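Motility-associated killing factor MakB (Vibrio cholerae serotype O1, PDB 6W1W) probably serves as one component of a three-part cytotoxin of Vibrio cholerae whose components resemble alpha-pore-forming toxins. Local coordinates at residues Ile193-Thr198 against Tyr223-Thr228; Gln237-Leu242 against Asn350-Gln355. All coordinates share one frame; numbering follows the deposited sequence.

Contact 1. Residues Ile193-Thr198 against Tyr223-Thr228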
loop_
_atom_site.group_PDB
_atom_site.type_symbol
_atom_site.label_atom_id
_atom_site.label_comp_id
_atom_site.label_asym_id
_atom_site.label_seq_id
_atom_site.Cartn_x
_atom_site.Cartn_y
_atom_site.Cartn_z
ATOM N N ILE A 193 -11.969 1.629 -7.927
ATOM C CA ILE A 193 -11.384 1.897 -9.233
ATOM C C ILE A 193 -10.003 2.494 -9.025
ATOM O O ILE A 193 -9.856 3.505 -8.330
ATOM C CB ILE A 193 -12.260 2.844 -10.077
ATOM C CG1 ILE A 193 -13.546 2.134 -10.503
ATOM C CG2 ILE A 193 -11.488 3.354 -11.288
ATOM C CD1 ILE A 193 -14.429 2.960 -11.409
ATOM N N GLN A 194 -8.997 1.872 -9.631
ATOM C CA GLN A 194 -7.609 2.298 -9.518
ATOM C C GLN A 194 -7.171 2.904 -10.845
ATOM O O GLN A 194 -7.150 2.211 -11.870
ATOM C CB GLN A 194 -6.716 1.118 -9.126
ATOM C CG GLN A 194 -5.223 1.410 -9.143
ATOM C CD GLN A 194 -4.409 0.275 -8.551
ATOM O OE1 GLN A 194 -4.901 -0.479 -7.711
ATOM N NE2 GLN A 194 -3.160 0.143 -8.991
ATOM N N SER A 195 -6.836 4.192 -10.828
ATOM C CA SER A 195 -6.392 4.910 -12.014
ATOM C C SER A 195 -5.054 5.574 -11.729
ATOM O O SER A 195 -4.835 6.103 -10.635
ATOM C CB SER A 195 -7.416 5.968 -12.444
ATOM O OG SER A 195 -8.750 5.542 -12.203
ATOM N N MET A 196 -4.163 5.556 -12.719
ATOM C CA MET A 196 -2.818 6.095 -12.556
ATOM C C MET A 196 -2.811 7.577 -12.913
ATOM O O MET A 196 -3.161 7.954 -14.037
ATOM C CB MET A 196 -1.815 5.324 -13.419
ATOM C CG MET A 196 -1.601 3.875 -12.995
ATOM S SD MET A 196 -1.207 3.677 -11.239
ATOM C CE MET A 196 0.315 4.613 -11.108
ATOM N N VAL A 197 -2.404 8.410 -11.962
ATOM C CA VAL A 197 -2.367 9.856 -12.150
ATOM C C VAL A 197 -0.905 10.256 -12.317
ATOM O O VAL A 197 -0.149 10.330 -11.344
ATOM C CB VAL A 197 -3.027 10.596 -10.985
ATOM C CG1 VAL A 197 -2.995 12.093 -11.228
ATOM C CG2 VAL A 197 -4.438 10.106 -10.792
ATOM N N THR A 198 -0.510 10.514 -13.558
ATOM C CA THR A 198 0.803 11.070 -13.848
ATOM C C THR A 198 0.766 12.584 -13.665
ATOM O O THR A 198 -0.062 13.268 -14.276
ATOM C CB THR A 198 1.218 10.722 -15.273
ATOM O OG1 THR A 198 1.077 9.314 -15.484
ATOM C CG2 THR A 198 2.658 11.142 -15.520
ATOM N N TYR A 223 -17.233 7.157 -9.705
ATOM C CA TYR A 223 -16.948 8.047 -10.815
ATOM C C TYR A 223 -15.540 7.789 -11.350
ATOM O O TYR A 223 -14.783 6.974 -10.819
ATOM C CB TYR A 223 -17.123 9.503 -10.389
ATOM C CG TYR A 223 -16.639 9.825 -8.995
ATOM C CD1 TYR A 223 -17.471 9.663 -7.892
ATOM C CD2 TYR A 223 -15.364 10.324 -8.784
ATOM C CE1 TYR A 223 -17.036 9.973 -6.620
ATOM C CE2 TYR A 223 -14.923 10.639 -7.517
ATOM C CZ TYR A 223 -15.759 10.461 -6.438
ATOM O OH TYR A 223 -15.313 10.773 -5.173
ATOM N N SER A 224 -15.185 8.487 -12.424
ATOM C CA SER A 224 -13.867 8.350 -13.023
ATOM C C SER A 224 -12.868 9.263 -12.322
ATOM O O SER A 224 -13.234 10.259 -11.693
ATOM C CB SER A 224 -13.907 8.676 -14.519
ATOM O OG SER A 224 -13.862 10.072 -14.749
ATOM N N ALA A 225 -11.586 8.907 -12.440
ATOM C CA ALA A 225 -10.545 9.720 -11.826
ATOM C C ALA A 225 -10.418 11.075 -12.510
ATOM O O ALA A 225 -10.169 12.084 -11.839
ATOM C CB ALA A 225 -9.214 8.977 -11.855
ATOM N N TYR A 226 -10.591 11.122 -13.835
ATOM C CA TYR A 226 -10.585 12.407 -14.532
ATOM C C TYR A 226 -11.688 13.320 -14.010
ATOM O O TYR A 226 -11.470 14.525 -13.818
ATOM C CB TYR A 226 -10.743 12.199 -16.038
ATOM C CG TYR A 226 -10.743 13.481 -16.838
ATOM C CD1 TYR A 226 -9.563 14.153 -17.109
ATOM C CD2 TYR A 226 -11.924 14.017 -17.328
ATOM C CE1 TYR A 226 -9.562 15.329 -17.846
ATOM C CE2 TYR A 226 -11.931 15.194 -18.066
ATOM C CZ TYR A 226 -10.749 15.844 -18.323
ATOM O OH TYR A 226 -10.751 17.010 -19.055
ATOM N N SER A 227 -12.875 12.757 -13.757
ATOM C CA SER A 227 -14.014 13.567 -13.330
ATOM C C SER A 227 -13.731 14.280 -12.014
ATOM O O SER A 227 -14.051 15.463 -11.857
ATOM C CB SER A 227 -15.267 12.696 -13.204
ATOM O OG SER A 227 -15.854 12.433 -14.466
ATOM N N THR A 228 -13.134 13.579 -11.053
ATOM C CA THR A 228 -12.947 14.174 -9.739
ATOM C C THR A 228 -11.793 15.170 -9.727
ATOM O O THR A 228 -11.797 16.102 -8.917
ATOM C CB THR A 228 -12.740 13.069 -8.695
ATOM O OG1 THR A 228 -12.827 13.618 -7.372
ATOM C CG2 THR A 228 -11.392 12.372 -8.881
#

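Contact 2. Residues Gln237-Leu242 against Asn350-Gln355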
loop_
_atom_site.group_PDB
_atom_site.type_symbol
_atom_site.label_atom_id
_atom_site.label_comp_id
_atom_site.label_asym_id
_atom_site.label_seq_id
_atom_site.Cartn_x
_atom_site.Cartn_y
_atom_site.Cartn_z
ATOM N N GLN A 237 -6.284 25.596 -7.990
ATOM C CA GLN A 237 -5.676 26.711 -7.269
ATOM C C GLN A 237 -4.215 26.440 -6.939
ATOM O O GLN A 237 -3.412 27.381 -6.879
ATOM C CB GLN A 237 -6.456 27.008 -5.985
ATOM C CG GLN A 237 -7.870 27.536 -6.221
ATOM C CD GLN A 237 -8.671 27.656 -4.936
ATOM O OE1 GLN A 237 -8.107 27.769 -3.846
ATOM N NE2 GLN A 237 -9.992 27.627 -5.059
ATOM N N ASP A 238 -3.859 25.172 -6.713
ATOM C CA ASP A 238 -2.459 24.801 -6.544
ATOM C C ASP A 238 -1.726 24.793 -7.879
ATOM O O ASP A 238 -0.563 25.205 -7.954
ATOM C CB ASP A 238 -2.350 23.434 -5.866
ATOM C CG ASP A 238 -2.850 23.455 -4.431
ATOM O OD1 ASP A 238 -2.837 24.544 -3.816
ATOM O OD2 ASP A 238 -3.250 22.388 -3.915
ATOM N N LEU A 239 -2.394 24.336 -8.942
ATOM C CA LEU A 239 -1.793 24.363 -10.272
ATOM C C LEU A 239 -1.462 25.785 -10.710
ATOM O O LEU A 239 -0.391 26.035 -11.273
ATOM C CB LEU A 239 -2.731 23.705 -11.283
ATOM C CG LEU A 239 -2.582 22.199 -11.506
ATOM C CD1 LEU A 239 -3.859 21.608 -12.098
ATOM C CD2 LEU A 239 -1.394 21.922 -12.412
ATOM N N ASP A 240 -2.375 26.731 -10.475
ATOM C CA ASP A 240 -2.136 28.103 -10.917
ATOM C C ASP A 240 -1.094 28.789 -10.046
ATOM O O ASP A 240 -0.256 29.543 -10.552
ATOM C CB ASP A 240 -3.444 28.897 -10.917
ATOM C CG ASP A 240 -4.286 28.645 -12.157
ATOM O OD1 ASP A 240 -3.859 27.853 -13.024
ATOM O OD2 ASP A 240 -5.376 29.245 -12.264
ATOM N N LYS A 241 -1.130 28.540 -8.735
ATOM C CA LYS A 241 -0.142 29.126 -7.834
ATOM C C LYS A 241 1.268 28.680 -8.205
ATOM O O LYS A 241 2.223 29.462 -8.108
ATOM C CB LYS A 241 -0.476 28.740 -6.393
ATOM C CG LYS A 241 0.176 29.597 -5.322
ATOM C CD LYS A 241 -0.198 29.084 -3.938
ATOM C CE LYS A 241 -0.209 30.192 -2.895
ATOM N NZ LYS A 241 -1.385 31.111 -3.043
ATOM N N LEU A 242 1.412 27.427 -8.650
ATOM C CA LEU A 242 2.726 26.899 -9.002
ATOM C C LEU A 242 3.294 27.602 -10.230
ATOM O O LEU A 242 4.463 28.001 -10.239
ATOM C CB LEU A 242 2.633 25.390 -9.230
ATOM C CG LEU A 242 3.949 24.656 -9.496
ATOM C CD1 LEU A 242 4.952 24.924 -8.386
ATOM C CD2 LEU A 242 3.721 23.159 -9.656
ATOM N N ASN A 350 -0.832 23.677 -17.375
ATOM C CA ASN A 350 -2.074 23.732 -16.599
ATOM C C ASN A 350 -3.180 22.874 -17.204
ATOM O O ASN A 350 -4.361 23.107 -16.946
ATOM C CB ASN A 350 -2.568 25.169 -16.422
ATOM C CG ASN A 350 -1.956 25.852 -15.215
ATOM O OD1 ASN A 350 -1.365 25.202 -14.348
ATOM N ND2 ASN A 350 -2.112 27.168 -15.141
ATOM N N THR A 351 -2.815 21.867 -17.992
ATOM C CA THR A 351 -3.768 21.004 -18.673
ATOM C C THR A 351 -3.943 19.695 -17.909
ATOM O O THR A 351 -3.031 19.229 -17.224
ATOM C CB THR A 351 -3.307 20.718 -20.105
ATOM O OG1 THR A 351 -1.971 20.204 -20.083
ATOM C CG2 THR A 351 -3.312 21.991 -20.919
ATOM N N ILE A 352 -5.135 19.108 -18.031
ATOM C CA ILE A 352 -5.489 17.848 -17.373
ATOM C C ILE A 352 -6.176 16.985 -18.425
ATOM O O ILE A 352 -7.361 17.178 -18.719
ATOM C CB ILE A 352 -6.391 18.049 -16.149
ATOM C CG1 ILE A 352 -5.668 18.862 -15.076
ATOM C CG2 ILE A 352 -6.860 16.710 -15.591
ATOM C CD1 ILE A 352 -6.504 19.110 -13.849
ATOM N N GLN A 353 -5.439 16.048 -19.011
ATOM C CA GLN A 353 -5.974 15.158 -20.027
ATOM C C GLN A 353 -6.349 13.817 -19.406
ATOM O O GLN A 353 -6.184 13.581 -18.207
ATOM C CB GLN A 353 -4.973 14.952 -21.165
ATOM C CG GLN A 353 -4.822 16.130 -22.103
ATOM C CD GLN A 353 -3.599 16.967 -21.791
ATOM O OE1 GLN A 353 -2.882 16.709 -20.820
ATOM N NE2 GLN A 353 -3.351 17.978 -22.618
ATOM N N GLU A 354 -6.861 12.925 -20.248
ATOM C CA GLU A 354 -7.152 11.551 -19.868
ATOM C C GLU A 354 -6.662 10.648 -20.988
ATOM O O GLU A 354 -7.100 10.784 -22.135
ATOM C CB GLU A 354 -8.646 11.342 -19.605
ATOM C CG GLU A 354 -9.062 9.878 -19.617
ATOM C CD GLU A 354 -10.525 9.668 -19.277
ATOM O OE1 GLU A 354 -10.892 9.817 -18.092
ATOM O OE2 GLU A 354 -11.309 9.350 -20.197
ATOM N N GLN A 355 -5.737 9.751 -20.666
ATOM C CA GLN A 355 -5.204 8.820 -21.653
ATOM C C GLN A 355 -5.911 7.473 -21.561
ATOM O O GLN A 355 -7.108 7.369 -21.834
ATOM C CB GLN A 355 -3.690 8.640 -21.474
ATOM C CG GLN A 355 -2.832 9.559 -22.344
ATOM C CD GLN A 355 -2.832 11.001 -21.868
ATOM O OE1 GLN A 355 -2.993 11.275 -20.679
ATOM N NE2 GLN A 355 -2.645 11.933 -22.799
#

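Contact 1. Residues Ile193-Thr198 against Tyr223-Thr228
Ser195, on strand 193-203, meets Ala225 in a small strand-to-helix packing contact, where the first turn of helix 225-230 settles on one face of the sheet in this mostly helical protein. The case illustrates how short side chains let a helix start close to a strand: the CA atoms of Ser195 and Ala225 are 6.4 Å apart. The methyl of Ala225 sits over the serine side chain, its CB 3.6 Å from Ser195 CB and 3.5 Å from Ser195 OG. Two residues earlier on the same strand, and on the same face, Ile193 extends CG1 opposite its carbonyl carbon (chi1 -70°), and its terminal CD1 reaches to 4.1 Å from Tyr223 O. CD1 only packs against this oxygen, which takes a hydrogen bond from Thr220 OG1. Directly before Ala225 in the chain, Ser224 is the N-cap: its OG accepts from Ser227 N at 3.0 Å, with a 152° N-H...O angle, which secures the first turn. No hydrogen bond crosses the contact. Strand alternation sends Gln194 and Met196 to the other face, where both touch Asn28 of helix 9-35. Strand 193-203 is bonded to strands 209-220 and 338-346, and Ala225 also rests on Val343 of the latter.

Contact 2. Residues Gln237-Leu242 against Asn350-Gln355
Leu239 and Asp240, successive residues on helix 233-245, both meet Asn350, while Leu239 also reaches Ile352 on strand 351-354. The apolar part is a meeting of branch ends. Ile352 is fully extended along its longer branch (chi2 179°), which carries its CD1 to 4.0 Å from CD1 of Leu239; the two side chains cross obliquely. Ile352 also touches Val343 of strand 338-346 and Ile229 of helix 225-230, which extend this apolar patch between the sheet and the two short helices.

Strand 351-354 is the outermost strand on its side of the sheet; strands 338-346 and 351-354 are consecutive in the chain and antiparallel, a beta hairpin. Asn350 stands at the start of the returning arm: together with Thr351 it faces Asn346 in a G1 beta bulge, and its backbone has a left-handed conformation (phi 54°). Thus the bulge residue is the one that turns its amide to the helix.

The polar part is a matter of proximity rather than bonding. Asn350 ND2 lies 2.8 Å from Asp240 OD1, but the angle is poor for a hydrogen bond; amide and carboxylate planes are 44° apart. The amide oxygen of Asn350, its OD1, approaches Leu239 O to 3.3 Å, two acceptors that cannot bond to each other, and stands 3.7 Å from Leu239 CB and 3.8 Å from Leu239 CD2. Turned to another side of the helix, Asp238 and Leu242 pack on helix 157-176, touching Leu170 and Ile167 respectively.

Contacts 1 and 2 show how one sheet can take up successive short helices: helices 225-230 and 233-245 follow each other in the chain and both reach the mixed sheet. Along the chain contact 1 closes before contact 2 opens, and contact 2 brings in the C-terminal strand from more than a hundred residues later. Their centres are about 14 Å apart, yet they touch. Tyr226, from the helix of contact 1, lies along residues 352-354 and makes a weak hydrogen bond from OH to Ile352 O. Contact 1 involves an inner strand, contact 2 an edge strand, so parts far apart in sequence meet in one region, which may correspond to the head of related toxins.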